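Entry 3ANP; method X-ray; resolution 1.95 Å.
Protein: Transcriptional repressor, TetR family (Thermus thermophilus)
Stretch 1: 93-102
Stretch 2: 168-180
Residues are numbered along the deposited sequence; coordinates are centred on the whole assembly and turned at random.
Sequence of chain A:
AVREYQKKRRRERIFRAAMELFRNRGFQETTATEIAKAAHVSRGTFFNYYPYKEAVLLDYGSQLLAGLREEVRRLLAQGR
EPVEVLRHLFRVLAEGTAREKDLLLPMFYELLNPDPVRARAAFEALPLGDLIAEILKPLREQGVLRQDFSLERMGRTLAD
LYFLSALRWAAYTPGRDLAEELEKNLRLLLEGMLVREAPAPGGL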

# COMPACT_ATOMS: atom_id res chain seq x y z
N LEU A 93 -13.33 -10.72 1.46
CA LEU A 93 -11.88 -10.54 1.51
C LEU A 93 -11.47 -10.24 2.95
O LEU A 93 -10.49 -10.80 3.45
N ALA A 94 -12.22 -9.38 3.63
CA ALA A 94 -11.91 -9.03 5.01
C ALA A 94 -12.03 -10.25 5.91
O ALA A 94 -11.17 -10.53 6.74
N GLU A 95 -13.12 -10.99 5.72
CA GLU A 95 -13.34 -12.18 6.52
C GLU A 95 -12.26 -13.22 6.26
O GLU A 95 -11.68 -13.78 7.19
N GLY A 96 -11.97 -13.48 4.99
CA GLY A 96 -10.96 -14.47 4.66
C GLY A 96 -9.58 -14.05 5.11
O GLY A 96 -8.78 -14.88 5.55
N THR A 97 -9.27 -12.76 5.00
CA THR A 97 -7.96 -12.28 5.41
C THR A 97 -7.77 -12.49 6.90
O THR A 97 -6.68 -12.85 7.35
N ALA A 98 -8.82 -12.25 7.68
CA ALA A 98 -8.75 -12.43 9.12
C ALA A 98 -8.57 -13.91 9.47
O ALA A 98 -7.82 -14.26 10.38
N ARG A 99 -9.27 -14.78 8.75
CA ARG A 99 -9.17 -16.21 9.02
C ARG A 99 -7.75 -16.72 8.78
O ARG A 99 -7.23 -17.53 9.55
N GLU A 100 -7.13 -16.24 7.71
CA GLU A 100 -5.80 -16.70 7.31
C GLU A 100 -4.67 -15.70 7.58
O GLU A 100 -3.62 -15.77 6.94
N LYS A 101 -4.89 -14.81 8.53
CA LYS A 101 -3.91 -13.78 8.88
C LYS A 101 -2.44 -14.22 9.00
O LYS A 101 -1.56 -13.60 8.40
N ASP A 102 -2.17 -15.26 9.78
CA ASP A 102 -0.79 -15.72 9.98
C ASP A 102 -0.09 -16.21 8.70
O ASP A 102 1.14 -16.12 8.60
N ARG A 168 -1.51 -3.59 7.08
CA ARG A 168 -1.41 -2.85 8.32
C ARG A 168 -2.31 -3.45 9.39
O ARG A 168 -1.95 -3.49 10.56
N TRP A 169 -3.47 -3.94 8.97
CA TRP A 169 -4.39 -4.56 9.90
C TRP A 169 -3.73 -5.78 10.54
O TRP A 169 -3.70 -5.92 11.76
N ALA A 170 -3.20 -6.66 9.69
CA ALA A 170 -2.57 -7.90 10.14
C ALA A 170 -1.29 -7.69 10.92
O ALA A 170 -1.03 -8.40 11.89
N ALA A 171 -0.48 -6.72 10.51
CA ALA A 171 0.79 -6.47 11.17
C ALA A 171 0.74 -5.58 12.41
O ALA A 171 1.56 -5.74 13.32
N TYR A 172 -0.20 -4.65 12.45
CA TYR A 172 -0.25 -3.70 13.56
C TYR A 172 -1.53 -3.55 14.36
O TYR A 172 -1.48 -3.25 15.54
N THR A 173 -2.69 -3.73 13.72
CA THR A 173 -3.95 -3.53 14.43
C THR A 173 -4.98 -4.61 14.17
O THR A 173 -6.09 -4.32 13.71
N PRO A 174 -4.65 -5.86 14.48
CA PRO A 174 -5.60 -6.95 14.24
C PRO A 174 -6.89 -6.87 15.04
O PRO A 174 -7.87 -7.55 14.72
N GLY A 175 -6.90 -6.03 16.08
CA GLY A 175 -8.09 -5.89 16.91
C GLY A 175 -9.16 -5.02 16.27
O GLY A 175 -10.31 -5.01 16.73
N ARG A 176 -8.79 -4.30 15.22
CA ARG A 176 -9.74 -3.43 14.53
C ARG A 176 -10.63 -4.20 13.56
O ARG A 176 -10.38 -5.36 13.25
N ASP A 177 -11.68 -3.53 13.08
CA ASP A 177 -12.64 -4.12 12.15
C ASP A 177 -12.16 -3.97 10.70
O ASP A 177 -12.38 -2.94 10.07
N LEU A 178 -11.52 -5.00 10.16
CA LEU A 178 -11.04 -4.91 8.78
C LEU A 178 -12.16 -4.75 7.77
O LEU A 178 -12.01 -4.03 6.79
N ALA A 179 -13.30 -5.41 7.99
CA ALA A 179 -14.42 -5.30 7.06
C ALA A 179 -14.84 -3.83 6.92
O ALA A 179 -15.10 -3.35 5.81
N GLU A 180 -14.91 -3.12 8.04
CA GLU A 180 -15.29 -1.70 8.06
C GLU A 180 -14.26 -0.86 7.29
O GLU A 180 -14.61 0.08 6.57

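The contact between these two stretches is almost wholly apolar. It buries 396 Å² counted over both sides, and no hydrogen bond crosses it. Three residues, Lys101, Ala94 and Trp169, give up the most surface, and the rest of the packing is arranged around them.

Lys101 has the largest covered area, and its methylenes make its closest contacts. Its CA-to-CB bond points toward the second stretch, and the chain runs out with chi1, chi2 and chi3 all in t before chi4 turns to m. This extended form lays the aliphatic part along the other backbone. CG lies 3.8 Å from CB of Ala170, CD lies 3.6 Å from CZ3 of Trp169, and CE lies 3.6 Å from CB of Pro174. CE also comes within 2.9 Å of the carbonyl O of Ala170, a tight approach. The ammonium NZ is 3.2 Å from that same Ala170 O, but the angle is too poor for a hydrogen bond. Its charge is instead answered within its own stretch by a long salt bridge, Lys101 NZ to Asp102 OD1 at 3.9 Å. A long, flexible residue suits this place because its carbon chain can cover apolar neighbours while its charged end remains near an acidic partner.

Trp169 supplies the broad surface of the second stretch. With chi1 in t and chi2 at 84°, its six-membered ring reaches the first helix, where CH2 lies 3.6 Å from both CA and CB of Ala98. Ala98 has no atom beyond CB, and the ring touches the helix at CA as well as at that methyl. Ala98, Lys101 and the carbonyl O of Thr97 all approach the ring obliquely. The indole nitrogen has a different task: NE1 donates to O of Arg176 at 2.9 Å with an angle of 161°, tying the ring to the loop that follows its own helix. That bond satisfies the one polar atom of the side chain while its carbons pack against the neighbouring stretch.

At the other end of the contact, Ala94 points toward the second stretch where the backbones draw closest, its CA 4.9 Å from that of Ala179. Its CB is 3.4 Å from CA of Ala179 and 3.9 Å from CB of the same residue, so two small side chains meet at the close approach. The CB of Ala94 also lies 3.9 Å from CG of Leu178. That leucine, with chi1 in t and chi2 in p, is buried and extends CD2 to within 3.8 Å of both O of Ala94 and CB of Thr97.

Thr97, in the m rotamer, sets CB against Leu178, and its hydroxyl does not go unpaired: OG1 donates to O of Leu93 at 2.7 Å. Nearby, Asp177 caps the helix carrying Leu178 and Ala179, with its OD1 accepting from Glu180 N at 3.0 Å.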

# COMPACT_ATOMS: atom_id res chain seq x y z
CB LEU A 93 -11.46 -9.37 0.62
CG LEU A 93 -10.98 -9.70 -0.79
CD1 LEU A 93 -10.68 -8.40 -1.55
CD2 LEU A 93 -9.72 -10.57 -0.70
CB ALA A 94 -12.84 -7.93 5.49
CB GLU A 95 -14.74 -12.74 6.20
CG GLU A 95 -15.85 -11.78 6.60
CD GLU A 95 -17.23 -12.16 6.03
OE1 GLU A 95 -17.30 -12.98 5.08
OE2 GLU A 95 -18.23 -11.63 6.53
CB THR A 97 -7.78 -10.77 5.08
OG1 THR A 97 -7.84 -10.59 3.66
CG2 THR A 97 -6.44 -10.26 5.59
CB ALA A 98 -10.01 -11.90 9.78
CB ARG A 99 -10.12 -17.02 8.11
CG ARG A 99 -11.61 -16.90 8.43
CD ARG A 99 -12.42 -18.05 7.79
NE ARG A 99 -12.44 -18.00 6.33
CZ ARG A 99 -13.21 -17.17 5.63
NH1 ARG A 99 -13.17 -17.17 4.30
NH2 ARG A 99 -14.05 -16.36 6.26
CB GLU A 100 -5.82 -17.07 5.82
CG GLU A 100 -6.76 -18.24 5.51
CD GLU A 100 -6.24 -19.55 6.06
OE1 GLU A 100 -5.74 -19.57 7.20
OE2 GLU A 100 -6.33 -20.58 5.36
CB LYS A 101 -4.34 -13.11 10.18
CG LYS A 101 -3.37 -12.07 10.70
CD LYS A 101 -3.87 -11.47 12.00
CE LYS A 101 -2.83 -10.56 12.62
NZ LYS A 101 -1.61 -11.32 13.00
CB ASP A 102 -0.74 -16.81 11.05
CG ASP A 102 -1.22 -16.33 12.41
OD1 ASP A 102 -1.00 -15.14 12.75
OD2 ASP A 102 -1.80 -17.15 13.16
CB ARG A 168 -1.74 -1.37 8.08
CG ARG A 168 -0.63 -0.68 7.27
CD ARG A 168 -1.05 0.67 6.73
NE ARG A 168 -1.11 1.70 7.76
CZ ARG A 168 -1.40 2.98 7.53
NH1 ARG A 168 -1.65 3.39 6.29
NH2 ARG A 168 -1.43 3.84 8.54
CB TRP A 169 -5.66 -5.01 9.18
CG TRP A 169 -6.61 -5.78 10.08
CD1 TRP A 169 -7.55 -5.25 10.93
CD2 TRP A 169 -6.68 -7.20 10.24
NE1 TRP A 169 -8.19 -6.26 11.62
CE2 TRP A 169 -7.69 -7.46 11.21
CE3 TRP A 169 -6.00 -8.27 9.66
CZ2 TRP A 169 -8.02 -8.76 11.62
CZ3 TRP A 169 -6.33 -9.58 10.08
CH2 TRP A 169 -7.33 -9.81 11.05
CB ALA A 170 -2.31 -8.83 8.93
CB ALA A 171 1.78 -5.88 10.17
CB TYR A 172 0.12 -2.30 13.05
CG TYR A 172 1.31 -2.28 12.12
CD1 TYR A 172 2.56 -2.75 12.54
CD2 TYR A 172 1.20 -1.79 10.82
CE1 TYR A 172 3.66 -2.73 11.70
CE2 TYR A 172 2.30 -1.76 9.96
CZ TYR A 172 3.53 -2.24 10.41
OH TYR A 172 4.62 -2.23 9.58
CB THR A 173 -4.59 -2.18 14.00
OG1 THR A 173 -4.92 -2.23 12.61
CG2 THR A 173 -3.63 -1.03 14.24
CB PRO A 174 -4.78 -8.20 14.54
CG PRO A 174 -3.84 -7.73 15.61
CD PRO A 174 -3.42 -6.36 15.13
CB ARG A 176 -8.99 -2.31 13.80
CG ARG A 176 -8.05 -1.54 14.72
CD ARG A 176 -7.61 -0.21 14.15
NE ARG A 176 -6.77 0.51 15.10
CZ ARG A 176 -6.24 1.72 14.88
NH1 ARG A 176 -6.46 2.36 13.74
NH2 ARG A 176 -5.48 2.29 15.82
CB ASP A 177 -13.99 -3.40 12.33
CG ASP A 177 -15.10 -3.99 11.48
OD1 ASP A 177 -14.82 -4.75 10.52
OD2 ASP A 177 -16.27 -3.68 11.77
CB LEU A 178 -10.16 -6.12 8.42
CG LEU A 178 -9.62 -6.24 6.98
CD1 LEU A 178 -8.75 -5.03 6.63
CD2 LEU A 178 -8.81 -7.55 6.84
CB ALA A 179 -15.60 -6.14 7.57
CB GLU A 180 -15.37 -1.21 9.52
CG GLU A 180 -15.91 0.21 9.72
CD GLU A 180 -14.88 1.30 9.43
OE1 GLU A 180 -13.67 1.10 9.73
OE2 GLU A 180 -15.29 2.36 8.91